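Local coordinates for putative arylalkylamine N-Acetyltransferase 7 (Aedes aegypti, PDB 4FD7), which probably transfers an acetyl group from acetyl-CoA to amine nitrogens, as a member of the GNAT family of N-acetyltransferases, at residues Gln19-Asp22 / Gln27-Trp30; Asp145-Ala150 / Cys230-Leu235; Arg170-Leu175 / Lys182-Cys187. All coordinates share one frame; numbering follows the deposited sequence.

Contact 1 (Gln19-Asp22 / Gln27-Trp30); sequences QAKD and QLVW
Asp22 N gives the shortest polar bond between Gln19-Asp22 and Gln27-Trp30, reaching Gln27 O at 2.8 Å just where the hairpin begins to turn. Further in, Ala20 and Val29 form an antiparallel hydrogen-bonded pair: Val29 N donates to Ala20 O at 2.9 Å and Ala20 N returns a bond to Val29 O at 3.1 Å. On the face carrying Gln19 and Trp30, a non-hydrogen-bonded pair, Gln19 CG sits over the indole, 3.4 Å from the centroid of the six-membered ring and only 9° off its normal, a CH-pi contact. Gln19 CG is anti to its own carbonyl carbon (chi1 -60°), and from there the extended chain lays the amide over the ring with the two planes 11° apart. Glutamine suits this exposed spot because its methylenes and flat amide can both lie on an aromatic surface. Leu28 uses CD2 against Ala20 C, at 3.3 Å, while bent Lys21 brings its ammonium near the same methyl and bonds Gln26 O. On the other face, the small Ala20 accompanies the branched Val29, whose CB lies 3.6 Å from Asp22 OD1. That carboxylate forms a salt bridge through OD2 with Arg92, in the strand that flanks 28-35 on its far side. Backbone bonds thus pair the strands, Gln19 packs its methylene and amide on the indole, and the charged ends of Lys21 and Asp22 find partners in Gln26 and Arg92.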
loop_
_atom_site.group_PDB
_atom_site.type_symbol
_atom_site.label_atom_id
_atom_site.label_comp_id
_atom_site.label_asym_id
_atom_site.label_seq_id
_atom_site.Cartn_x
_atom_site.Cartn_y
_atom_site.Cartn_z
ATOM N N GLN A 19 -17.527 -10.748 4.710
ATOM C CA GLN A 19 -18.802 -10.173 4.311
ATOM C C GLN A 19 -18.860 -8.670 4.585
ATOM O O GLN A 19 -18.366 -8.182 5.599
ATOM C CB GLN A 19 -19.949 -10.871 5.029
ATOM C CG GLN A 19 -20.038 -12.369 4.741
ATOM C CD GLN A 19 -21.066 -13.060 5.613
ATOM O OE1 GLN A 19 -22.178 -13.368 5.164
ATOM N NE2 GLN A 19 -20.712 -13.292 6.867
ATOM N N ALA A 20 -19.489 -7.948 3.666
ATOM C CA ALA A 20 -19.670 -6.513 3.806
ATOM C C ALA A 20 -20.871 -6.092 2.980
ATOM O O ALA A 20 -21.428 -6.889 2.222
ATOM C CB ALA A 20 -18.427 -5.778 3.357
ATOM N N LYS A 21 -21.284 -4.843 3.151
ATOM C CA LYS A 21 -22.461 -4.333 2.464
ATOM C C LYS A 21 -22.258 -4.398 0.960
ATOM O O LYS A 21 -21.168 -4.108 0.446
ATOM C CB LYS A 21 -22.749 -2.896 2.911
ATOM C CG LYS A 21 -24.224 -2.536 2.938
ATOM C CD LYS A 21 -25.003 -3.529 3.779
ATOM C CE LYS A 21 -24.630 -3.450 5.254
ATOM N NZ LYS A 21 -24.939 -4.712 5.990
ATOM N N ASP A 22 -23.305 -4.799 0.251
ATOM C CA ASP A 22 -23.250 -4.868 -1.197
ATOM C C ASP A 22 -23.290 -3.448 -1.768
ATOM O O ASP A 22 -23.414 -2.482 -1.016
ATOM C CB ASP A 22 -24.420 -5.701 -1.724
ATOM C CG ASP A 22 -24.118 -6.350 -3.059
ATOM O OD1 ASP A 22 -24.748 -7.382 -3.395
ATOM O OD2 ASP A 22 -23.243 -5.833 -3.775
ATOM N N GLN A 27 -28.178 -5.374 2.181
ATOM C CA GLN A 27 -27.713 -6.759 2.128
ATOM C C GLN A 27 -26.199 -6.915 2.126
ATOM O O GLN A 27 -25.475 -6.214 1.413
ATOM C CB GLN A 27 -28.299 -7.505 0.924
ATOM C CG GLN A 27 -29.794 -7.835 1.033
ATOM C CD GLN A 27 -30.185 -9.011 0.150
ATOM O OE1 GLN A 27 -29.342 -9.587 -0.550
ATOM N NE2 GLN A 27 -31.467 -9.378 0.179
ATOM N N LEU A 28 -25.737 -7.853 2.942
ATOM C CA LEU A 28 -24.361 -8.314 2.901
ATOM C C LEU A 28 -24.120 -9.109 1.630
ATOM O O LEU A 28 -25.044 -9.666 1.030
ATOM C CB LEU A 28 -24.071 -9.228 4.084
ATOM C CG LEU A 28 -23.806 -8.608 5.439
ATOM C CD1 LEU A 28 -23.521 -9.693 6.466
ATOM C CD2 LEU A 28 -22.648 -7.661 5.330
ATOM N N VAL A 29 -22.861 -9.160 1.228
ATOM C CA VAL A 29 -22.451 -10.000 0.134
ATOM C C VAL A 29 -21.045 -10.438 0.501
ATOM O O VAL A 29 -20.473 -9.915 1.463
ATOM C CB VAL A 29 -22.505 -9.221 -1.190
ATOM C CG1 VAL A 29 -21.505 -8.068 -1.174
ATOM C CG2 VAL A 29 -22.296 -10.148 -2.391
ATOM N N TRP A 30 -20.495 -11.400 -0.227
ATOM C CA TRP A 30 -19.159 -11.885 0.075
ATOM C C TRP A 30 -18.149 -11.225 -0.834
ATOM O O TRP A 30 -18.434 -10.956 -1.998
ATOM C CB TRP A 30 -19.086 -13.400 -0.112
ATOM C CG TRP A 30 -19.630 -14.172 1.015
ATOM C CD1 TRP A 30 -20.893 -14.679 1.129
ATOM C CD2 TRP A 30 -18.930 -14.565 2.195
ATOM N NE1 TRP A 30 -21.024 -15.354 2.317
ATOM C CE2 TRP A 30 -19.829 -15.296 2.996
ATOM C CE3 TRP A 30 -17.625 -14.364 2.663
ATOM C CZ2 TRP A 30 -19.475 -15.824 4.237
ATOM C CZ3 TRP A 30 -17.274 -14.884 3.900
ATOM C CH2 TRP A 30 -18.191 -15.606 4.670
#

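Contact 2 (Asp145-Ala150 / Cys230-Leu235); sequences DHYLNA and CKYMSL
Tyr147 and Tyr232 meet from strands whose backbones stay apart, the nearest CA atoms, of Tyr147 and Ser234, being 9.3 Å from each other. Strand 183-188 bonds to both backbones, and long aromatic side chains are able to meet across its width. The phenols approach from opposite directions, and Tyr147 OH and Tyr232 OH share a hydrogen bond of 2.8 Å in which either could be the donor. Each hydroxyl lies at the edge of the other ring, near its plane. Tyr147 points its ring across with CG between the backbone N and the carbonyl carbon (chi1 67°). A water in the plane of the Tyr232 ring is hydrogen-bonded to Tyr232 OH at 2.8 Å and accepts a bond of 2.9 Å from Asn149 ND2. Asn149 offers two polar ends, its OD1 receiving Ala150 N at 2.7 Å. Ser133, on helix 120-136, adds a weak bond to Tyr232 OH. The tyrosines join strand 146-155 of the five-stranded sheet to strand 229-236 of the three-stranded one, on either side of strand 183-188, where the GNAT sheet splays. With three polar neighbours and one proton, Tyr232 OH can donate to at most one of them.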
loop_
_atom_site.group_PDB
_atom_site.type_symbol
_atom_site.label_atom_id
_atom_site.label_comp_id
_atom_site.label_asym_id
_atom_site.label_seq_id
_atom_site.Cartn_x
_atom_site.Cartn_y
_atom_site.Cartn_z
ATOM N N ASP A 145 15.668 -9.525 8.118
ATOM C CA ASP A 145 16.281 -9.075 6.882
ATOM C C ASP A 145 15.245 -8.692 5.829
ATOM O O ASP A 145 15.578 -8.048 4.838
ATOM C CB ASP A 145 17.210 -10.163 6.336
ATOM C CG ASP A 145 18.435 -10.365 7.200
ATOM O OD1 ASP A 145 18.875 -9.391 7.858
ATOM O OD2 ASP A 145 18.965 -11.502 7.223
ATOM N N HIS A 146 13.992 -9.084 6.039
ATOM C CA HIS A 146 12.949 -8.790 5.062
ATOM C C HIS A 146 11.634 -8.402 5.722
ATOM O O HIS A 146 11.345 -8.829 6.842
ATOM C CB HIS A 146 12.699 -9.995 4.154
ATOM C CG HIS A 146 13.944 -10.631 3.623
ATOM N ND1 HIS A 146 14.689 -10.069 2.611
ATOM C CD2 HIS A 146 14.567 -11.787 3.958
ATOM C CE1 HIS A 146 15.727 -10.848 2.349
ATOM N NE2 HIS A 146 15.674 -11.895 3.149
ATOM N N TYR A 147 10.833 -7.604 5.014
ATOM C CA TYR A 147 9.432 -7.393 5.400
ATOM C C TYR A 147 8.534 -7.018 4.222
ATOM O O TYR A 147 8.974 -6.424 3.258
ATOM C CB TYR A 147 9.289 -6.364 6.521
ATOM C CG TYR A 147 9.651 -4.927 6.179
ATOM C CD1 TYR A 147 8.732 -4.070 5.568
ATOM C CD2 TYR A 147 10.892 -4.413 6.514
ATOM C CE1 TYR A 147 9.061 -2.743 5.291
ATOM C CE2 TYR A 147 11.223 -3.104 6.249
ATOM C CZ TYR A 147 10.310 -2.272 5.642
ATOM O OH TYR A 147 10.656 -0.964 5.375
ATOM N N LEU A 148 7.256 -7.357 4.323
ATOM C CA LEU A 148 6.299 -7.043 3.270
ATOM C C LEU A 148 5.930 -5.561 3.329
ATOM O O LEU A 148 5.383 -5.102 4.318
ATOM C CB LEU A 148 5.029 -7.878 3.436
ATOM C CG LEU A 148 4.002 -7.699 2.318
ATOM C CD1 LEU A 148 4.591 -8.112 0.978
ATOM C CD2 LEU A 148 2.742 -8.505 2.632
ATOM N N ASN A 149 6.239 -4.837 2.259
ATOM C CA ASN A 149 5.991 -3.406 2.157
ATOM C C ASN A 149 4.978 -3.148 1.057
ATOM O O ASN A 149 4.587 -4.072 0.318
ATOM C CB ASN A 149 7.299 -2.695 1.831
ATOM C CG ASN A 149 7.252 -1.191 2.093
ATOM O OD1 ASN A 149 6.262 -0.639 2.582
ATOM N ND2 ASN A 149 8.344 -0.524 1.767
ATOM N N ALA A 150 4.585 -1.885 0.916
ATOM C CA ALA A 150 3.538 -1.506 -0.023
ATOM C C ALA A 150 3.801 -0.142 -0.635
ATOM O O ALA A 150 4.464 0.703 -0.035
ATOM C CB ALA A 150 2.210 -1.486 0.674
ATOM N N CYS A 230 1.956 11.286 9.337
ATOM C CA CYS A 230 2.479 10.261 8.450
ATOM C C CYS A 230 3.037 9.208 9.395
ATOM O O CYS A 230 3.891 9.523 10.240
ATOM C CB CYS A 230 3.603 10.850 7.599
ATOM S SG CYS A 230 4.318 9.757 6.361
ATOM N N LYS A 231 2.527 7.981 9.310
ATOM C CA LYS A 231 2.928 6.975 10.294
ATOM C C LYS A 231 3.498 5.713 9.667
ATOM O O LYS A 231 2.836 5.083 8.855
ATOM C CB LYS A 231 1.737 6.588 11.175
ATOM C CG LYS A 231 1.106 7.731 11.943
ATOM C CD LYS A 231 0.092 7.217 12.954
ATOM C CE LYS A 231 -0.696 8.350 13.592
ATOM N NZ LYS A 231 -1.678 7.850 14.604
ATOM N N TYR A 232 4.671 5.285 10.131
ATOM C CA TYR A 232 5.206 3.991 9.736
ATOM C C TYR A 232 4.683 3.001 10.781
ATOM O O TYR A 232 4.859 3.205 11.982
ATOM C CB TYR A 232 6.730 3.993 9.684
ATOM C CG TYR A 232 7.279 3.212 8.511
ATOM C CD1 TYR A 232 7.478 3.821 7.280
ATOM C CD2 TYR A 232 7.580 1.862 8.631
ATOM C CE1 TYR A 232 7.972 3.111 6.205
ATOM C CE2 TYR A 232 8.076 1.143 7.560
ATOM C CZ TYR A 232 8.269 1.773 6.350
ATOM O OH TYR A 232 8.761 1.062 5.279
ATOM N N MET A 233 4.024 1.947 10.318
ATOM C CA MET A 233 3.364 0.975 11.196
ATOM C C MET A 233 3.753 -0.458 10.810
ATOM O O MET A 233 3.976 -0.765 9.617
ATOM C CB MET A 233 1.845 1.167 11.189
ATOM C CG MET A 233 1.396 2.600 11.476
ATOM S SD MET A 233 -0.395 2.758 11.287
ATOM C CE MET A 233 -0.946 1.823 12.715
ATOM N N SER A 234 3.845 -1.326 11.817
ATOM C CA SER A 234 4.312 -2.703 11.598
ATOM C C SER A 234 3.428 -3.793 12.213
ATOM O O SER A 234 2.788 -3.596 13.240
ATOM C CB SER A 234 5.777 -2.862 12.059
ATOM O OG SER A 234 5.958 -2.507 13.416
ATOM N N LEU A 235 3.422 -4.958 11.576
ATOM C CA LEU A 235 2.586 -6.076 12.002
ATOM C C LEU A 235 3.375 -7.369 11.953
ATOM O O LEU A 235 3.802 -7.796 10.877
ATOM C CB LEU A 235 1.370 -6.194 11.082
ATOM C CG LEU A 235 0.388 -7.343 11.319
ATOM C CD1 LEU A 235 -0.388 -7.131 12.617
ATOM C CD2 LEU A 235 -0.549 -7.467 10.122
HETATM O O HOH W 1 8.559 2.200 2.742
#

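Contact 3 (Arg170-Leu175 / Lys182-Cys187); sequences RARIPL and KLSATC
Arg172 NH1 donates two hydrogen bonds to strand 183-188, one to Ser184 OG and one to Thr186 OG1, each 3.0 Å long. Neither is quite straight, and the acceptors lie 24° and 19° out of the guanidinium plane. The two hydroxyls serve well because each can accept from the arginine while spending its own proton on a backbone carbonyl: Thr186 OG1 donates to Ala185 O at 2.7 Å, and Ser184 OG bonds Leu148 O. The other terminal nitrogen, Arg172 NH2, binds Asn102 OD1, which further fixes the rotation of the group. Such neutral oxygens would probably help to stabilise the charge of this buried arginine. Its chain runs extended from CG to NE, passing alongside Ser184 with Arg172 CD 3.4 Å from Ser184 OG, touches Leu148, Ala150 and Phe202, and meets Thr186 at about a right angle. Ser184 and Thr186 point their side chains the same way, toward the helix, while Ala185 between them turns to the other face and packs on Tyr232. Helix 172-179 belongs to the connection between strands 146-155 and 183-188, which run roughly parallel but diverge, and are bonded to each other through Leu148. The arrangement is therefore a beta-alpha-beta crossover, running through helices 164-170 and 172-179, a conserved part of the GNAT fold; in relatives the loop leading into the first of these helices binds the pyrophosphate of acetyl-CoA.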
loop_
_atom_site.group_PDB
_atom_site.type_symbol
_atom_site.label_atom_id
_atom_site.label_comp_id
_atom_site.label_asym_id
_atom_site.label_seq_id
_atom_site.Cartn_x
_atom_site.Cartn_y
_atom_site.Cartn_z
ATOM N N ARG A 170 -5.719 -7.132 6.100
ATOM C CA ARG A 170 -5.745 -8.302 6.955
ATOM C C ARG A 170 -5.238 -9.502 6.175
ATOM O O ARG A 170 -4.607 -10.406 6.740
ATOM C CB ARG A 170 -7.151 -8.568 7.538
ATOM C CG ARG A 170 -7.090 -9.479 8.761
ATOM C CD ARG A 170 -8.478 -9.993 9.156
ATOM N NE ARG A 170 -9.409 -8.884 9.330
ATOM C CZ ARG A 170 -9.514 -8.167 10.448
ATOM N NH1 ARG A 170 -8.744 -8.447 11.494
ATOM N NH2 ARG A 170 -10.390 -7.173 10.520
ATOM N N ALA A 171 -5.490 -9.497 4.868
ATOM C CA ALA A 171 -4.965 -10.559 3.988
ATOM C C ALA A 171 -3.434 -10.727 3.966
ATOM O O ALA A 171 -2.926 -11.718 3.436
ATOM C CB ALA A 171 -5.491 -10.385 2.569
ATOM N N ARG A 172 -2.701 -9.773 4.522
ATOM C CA ARG A 172 -1.244 -9.862 4.543
ATOM C C ARG A 172 -0.793 -10.979 5.472
ATOM O O ARG A 172 0.290 -11.567 5.308
ATOM C CB ARG A 172 -0.643 -8.528 4.984
ATOM C CG ARG A 172 -0.657 -7.470 3.886
ATOM C CD ARG A 172 0.047 -6.208 4.360
ATOM N NE ARG A 172 -0.259 -5.073 3.489
ATOM C CZ ARG A 172 0.313 -3.879 3.602
ATOM N NH1 ARG A 172 1.239 -3.662 4.535
ATOM N NH2 ARG A 172 -0.033 -2.909 2.772
ATOM N N ILE A 173 -1.647 -11.282 6.443
ATOM C CA ILE A 173 -1.324 -12.271 7.457
ATOM C C ILE A 173 -1.154 -13.672 6.846
ATOM O O ILE A 173 -0.084 -14.277 6.997
ATOM C CB ILE A 173 -2.333 -12.244 8.641
ATOM C CG1 ILE A 173 -2.227 -10.920 9.402
ATOM C CG2 ILE A 173 -2.081 -13.393 9.564
ATOM C CD1 ILE A 173 -3.312 -10.723 10.434
ATOM N N PRO A 174 -2.187 -14.201 6.152
ATOM C CA PRO A 174 -1.913 -15.512 5.545
ATOM C C PRO A 174 -0.885 -15.452 4.408
ATOM O O PRO A 174 -0.132 -16.411 4.247
ATOM C CB PRO A 174 -3.290 -15.968 5.023
ATOM C CG PRO A 174 -4.107 -14.726 4.935
ATOM C CD PRO A 174 -3.594 -13.785 5.976
ATOM N N LEU A 175 -0.838 -14.360 3.649
ATOM C CA LEU A 175 0.147 -14.244 2.566
ATOM C C LEU A 175 1.573 -14.348 3.109
ATOM O O LEU A 175 2.398 -15.074 2.551
ATOM C CB LEU A 175 -0.022 -12.927 1.792
ATOM C CG LEU A 175 1.045 -12.585 0.741
ATOM C CD1 LEU A 175 1.130 -13.642 -0.373
ATOM C CD2 LEU A 175 0.808 -11.203 0.144
ATOM N N LYS A 182 8.006 -12.778 8.304
ATOM C CA LYS A 182 7.547 -12.646 9.693
ATOM C C LYS A 182 6.794 -11.344 9.937
ATOM O O LYS A 182 6.080 -11.205 10.927
ATOM C CB LYS A 182 8.739 -12.689 10.659
ATOM C CG LYS A 182 9.665 -13.903 10.506
ATOM C CD LYS A 182 10.734 -13.856 11.600
ATOM C CE LYS A 182 11.688 -15.033 11.501
ATOM N NZ LYS A 182 12.606 -15.046 12.674
ATOM N N LEU A 183 6.966 -10.386 9.033
ATOM C CA LEU A 183 6.601 -9.015 9.329
ATOM C C LEU A 183 6.153 -8.284 8.094
ATOM O O LEU A 183 6.720 -8.478 7.014
ATOM C CB LEU A 183 7.837 -8.289 9.874
ATOM C CG LEU A 183 7.769 -6.882 10.439
ATOM C CD1 LEU A 183 6.953 -6.836 11.729
ATOM C CD2 LEU A 183 9.178 -6.420 10.709
ATOM N N SER A 184 5.139 -7.440 8.254
ATOM C CA SER A 184 4.842 -6.427 7.240
ATOM C C SER A 184 4.995 -5.065 7.901
ATOM O O SER A 184 4.684 -4.915 9.076
ATOM C CB SER A 184 3.416 -6.584 6.698
ATOM O OG SER A 184 3.167 -5.625 5.665
ATOM N N ALA A 185 5.499 -4.082 7.169
ATOM C CA ALA A 185 5.506 -2.697 7.654
ATOM C C ALA A 185 5.242 -1.782 6.483
ATOM O O ALA A 185 5.567 -2.098 5.354
ATOM C CB ALA A 185 6.812 -2.331 8.304
ATOM N N THR A 186 4.645 -0.637 6.757
ATOM C CA THR A 186 4.213 0.225 5.669
ATOM C C THR A 186 4.090 1.642 6.187
ATOM O O THR A 186 3.878 1.851 7.387
ATOM C CB THR A 186 2.884 -0.320 5.055
ATOM O OG1 THR A 186 3.185 -1.451 4.226
ATOM C CG2 THR A 186 2.148 0.723 4.214
ATOM N N CYS A 187 4.296 2.617 5.309
ATOM C CA CYS A 187 3.995 4.001 5.650
ATOM C C CYS A 187 2.541 4.268 5.302
ATOM O O CYS A 187 2.174 4.263 4.132
ATOM C CB CYS A 187 4.894 4.974 4.876
ATOM S SG CYS A 187 4.486 6.695 5.242
#

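Contact 1 lies at the surface, its centre about 24 Å from the centre of the chain, whereas contacts 2 and 3 are buried with their centres only about 8 Å apart. Contacts 1 and 2 involve the same five-stranded sheet but different parts of it, with nearest atoms about 18 Å apart. Contact 3 is nested in the chain loop closed by contact 2; its strand 183-188 neighbours both strands of contact 2, and Leu235 N meets Ser184 O at 2.8 Å. The chemistry follows position: the hairpin is held by backbone bonds and by a glutamine laid on an exposed tryptophan, the interior pair by hydroxyls, a water and an arginine reaching between elements.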